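Local atomic coordinates of ABC transporter ATP-binding/permease protein Rv1747 (Mycobacterium tuberculosis, PDB entry 6CCD), a protein that uses ATP hydrolysis to move an unknown substrate across the membrane; this chain is the first of its two regulatory FHA domains. Residues P42-S45 with R46-L50. Numbering follows the deposited sequence.
Sequences PLIS and RAHLL. With SO4 (sulfate ion), chain B.
The H48 imidazole turns back on the residues before it and accepts the backbone N-H of S45 at ND1, with S45 N 3.0 Å from H48 ND1. The bond is nearly straight, 163° at the hydrogen, and S45 N lies in the ring plane. A chi1 of -165°, which sets CG opposite the backbone N, carries the imidazole towards the preceding residues, where I44 crosses it at about a right angle. I44 CD1 sits over one face, 4.2 Å from the ring centroid in a CH-pi contact, while I44 CG2 comes within 3.5 Å of H48 ND1. The other ring nitrogen, NE2, donates to the carbonyl oxygen of G68, and bonds at both nitrogens fix the rotation of the imidazole. S45 OG is hydrogen-bonded to L66 N, tying the turn to the neighbouring loop. Beyond S45, R46 N donates to sulfate O1 (3.3 Å) and more weakly to O4; R31 NH1 also binds the ion, whereas the R46 guanidinium forms a salt bridge with D32 through NE. This serine-x-x-histidine turn is a hallmark of FHA domains, and the sulfate probably mimics the phosphate of a phosphothreonine ligand.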
ATOM      1  N   PRO A  42       2.199   2.250  15.732  1.00 16.50           N
ATOM      2  CA  PRO A  42       3.477   2.975  15.860  1.00 15.38           C
ATOM      3  C   PRO A  42       4.630   2.418  15.008  1.00 15.16           C
ATOM      4  O   PRO A  42       5.621   3.113  14.811  1.00 16.21           O
ATOM      5  CB  PRO A  42       3.811   2.847  17.359  1.00 18.52           C
ATOM      6  CG  PRO A  42       2.947   1.766  17.874  1.00 20.93           C
ATOM      7  CD  PRO A  42       1.699   1.794  17.040  1.00 18.31           C
ATOM      8  N   LEU A  43       4.507   1.195  14.506  1.00 14.89           N
ATOM      9  CA  LEU A  43       5.519   0.668  13.578  1.00 18.06           C
ATOM     10  C   LEU A  43       5.576   1.464  12.274  1.00 16.42           C
ATOM     11  O   LEU A  43       6.583   1.457  11.556  1.00 17.12           O
ATOM     12  CB  LEU A  43       5.225  -0.792  13.253  1.00 19.01           C
ATOM     13  CG  LEU A  43       5.562  -1.853  14.308  1.00 19.38           C
ATOM     14  CD1 LEU A  43       4.984  -3.184  13.870  1.00 21.04           C
ATOM     15  CD2 LEU A  43       7.065  -1.935  14.451  1.00 21.86           C
ATOM     16  N   ILE A  44       4.479   2.144  11.966  1.00 14.17           N
ATOM     17  CA  ILE A  44       4.290   2.733  10.644  1.00 13.57           C
ATOM     18  C   ILE A  44       4.731   4.201  10.574  1.00 15.41           C
ATOM     19  O   ILE A  44       4.439   4.994  11.468  1.00 16.24           O
ATOM     20  CB  ILE A  44       2.815   2.578  10.231  1.00 15.17           C
ATOM     21  CG1 ILE A  44       2.427   1.096  10.318  1.00 16.00           C
ATOM     22  CG2 ILE A  44       2.558   3.096   8.815  1.00 13.32           C
ATOM     23  CD1 ILE A  44       3.458   0.135   9.644  1.00 14.46           C
ATOM     24  N   SER A  45       5.456   4.547   9.511  1.00 13.89           N
ATOM     25  CA  SER A  45       5.893   5.922   9.280  1.00 18.18           C
ATOM     26  C   SER A  45       4.730   6.795   8.805  1.00 13.95           C
ATOM     27  O   SER A  45       3.727   6.283   8.326  1.00 13.47           O
ATOM     28  CB  SER A  45       7.032   5.946   8.254  1.00 17.79           C
ATOM     29  OG  SER A  45       8.148   5.221   8.741  1.00 17.62           O
ATOM     30  N   ARG A  46       4.864   8.111   8.926  1.00 13.46           N
ATOM     31  CA  ARG A  46       3.758   9.003   8.563  1.00 15.71           C
ATOM     32  C   ARG A  46       3.365   8.874   7.097  1.00 15.47           C
ATOM     33  O   ARG A  46       2.179   8.796   6.774  1.00 13.76           O
ATOM     34  CB  ARG A  46       4.123  10.441   8.914  1.00 19.19           C
ATOM     35  CG  ARG A  46       4.153  10.630  10.444  1.00 22.53           C
ATOM     36  CD  ARG A  46       4.446  12.038  10.867  1.00 32.28           C
ATOM     37  NE  ARG A  46       3.381  12.973  10.520  1.00 34.23           N
ATOM     38  CZ  ARG A  46       3.283  14.186  11.051  1.00 40.75           C
ATOM     39  NH1 ARG A  46       4.171  14.575  11.956  1.00 37.60           N
ATOM     40  NH2 ARG A  46       2.306  15.006  10.687  1.00 44.36           N
ATOM     41  N   ALA A  47       4.355   8.834   6.212  1.00 14.43           N
ATOM     42  CA  ALA A  47       4.093   8.542   4.798  1.00 15.54           C
ATOM     43  C   ALA A  47       4.871   7.284   4.459  1.00 17.60           C
ATOM     44  O   ALA A  47       5.987   7.358   3.965  1.00 18.64           O
ATOM     45  CB  ALA A  47       4.506   9.703   3.898  1.00 15.71           C
ATOM     46  N   HIS A  48       4.278   6.133   4.759  1.00 14.51           N
ATOM     47  CA  HIS A  48       4.990   4.861   4.769  1.00 12.77           C
ATOM     48  C   HIS A  48       5.121   4.247   3.367  1.00 12.99           C
ATOM     49  O   HIS A  48       6.211   3.815   2.961  1.00 13.82           O
ATOM     50  CB  HIS A  48       4.258   3.894   5.730  1.00 12.43           C
ATOM     51  CG  HIS A  48       5.050   2.684   6.108  1.00 12.59           C
ATOM     52  ND1 HIS A  48       5.704   2.573   7.318  1.00 13.13           N
ATOM     53  CD2 HIS A  48       5.295   1.530   5.440  1.00 13.01           C
ATOM     54  CE1 HIS A  48       6.316   1.402   7.382  1.00 16.02           C
ATOM     55  NE2 HIS A  48       6.089   0.749   6.253  1.00 11.64           N
ATOM     56  N   LEU A  49       4.008   4.198   2.636  1.00 12.83           N
ATOM     57  CA  LEU A  49       3.994   3.719   1.255  1.00 10.97           C
ATOM     58  C   LEU A  49       3.451   4.765   0.299  1.00 14.32           C
ATOM     59  O   LEU A  49       2.584   5.551   0.677  1.00 14.27           O
ATOM     60  CB  LEU A  49       3.116   2.480   1.102  1.00 12.13           C
ATOM     61  CG  LEU A  49       3.394   1.239   1.928  1.00 11.36           C
ATOM     62  CD1 LEU A  49       2.398   0.184   1.490  1.00 12.23           C
ATOM     63  CD2 LEU A  49       4.848   0.755   1.715  1.00  9.37           C
ATOM     64  N   LEU A  50       3.928   4.733  -0.943  1.00 12.97           N
ATOM     65  CA  LEU A  50       3.244   5.405  -2.045  1.00 12.12           C
ATOM     66  C   LEU A  50       2.636   4.349  -2.939  1.00 11.99           C
ATOM     67  O   LEU A  50       3.316   3.394  -3.311  1.00 14.84           O
ATOM     68  CB  LEU A  50       4.211   6.286  -2.844  1.00 12.06           C
ATOM     69  CG  LEU A  50       4.860   7.385  -1.999  1.00 14.46           C
ATOM     70  CD1 LEU A  50       5.870   8.161  -2.833  1.00 18.60           C
ATOM     71  CD2 LEU A  50       3.784   8.310  -1.438  1.00 17.15           C
TER
HETATM   72  S   SO4 B 201       7.810   9.205  11.026  1.00 49.66           S
HETATM   73  O1  SO4 B 201       7.656   9.641   9.643  1.00 37.32           O
HETATM   74  O2  SO4 B 201       9.093   8.511  11.163  1.00 51.85           O
HETATM   75  O3  SO4 B 201       7.747  10.330  11.966  1.00 49.44           O
HETATM   76  O4  SO4 B 201       6.728   8.286  11.346  1.00 48.06           O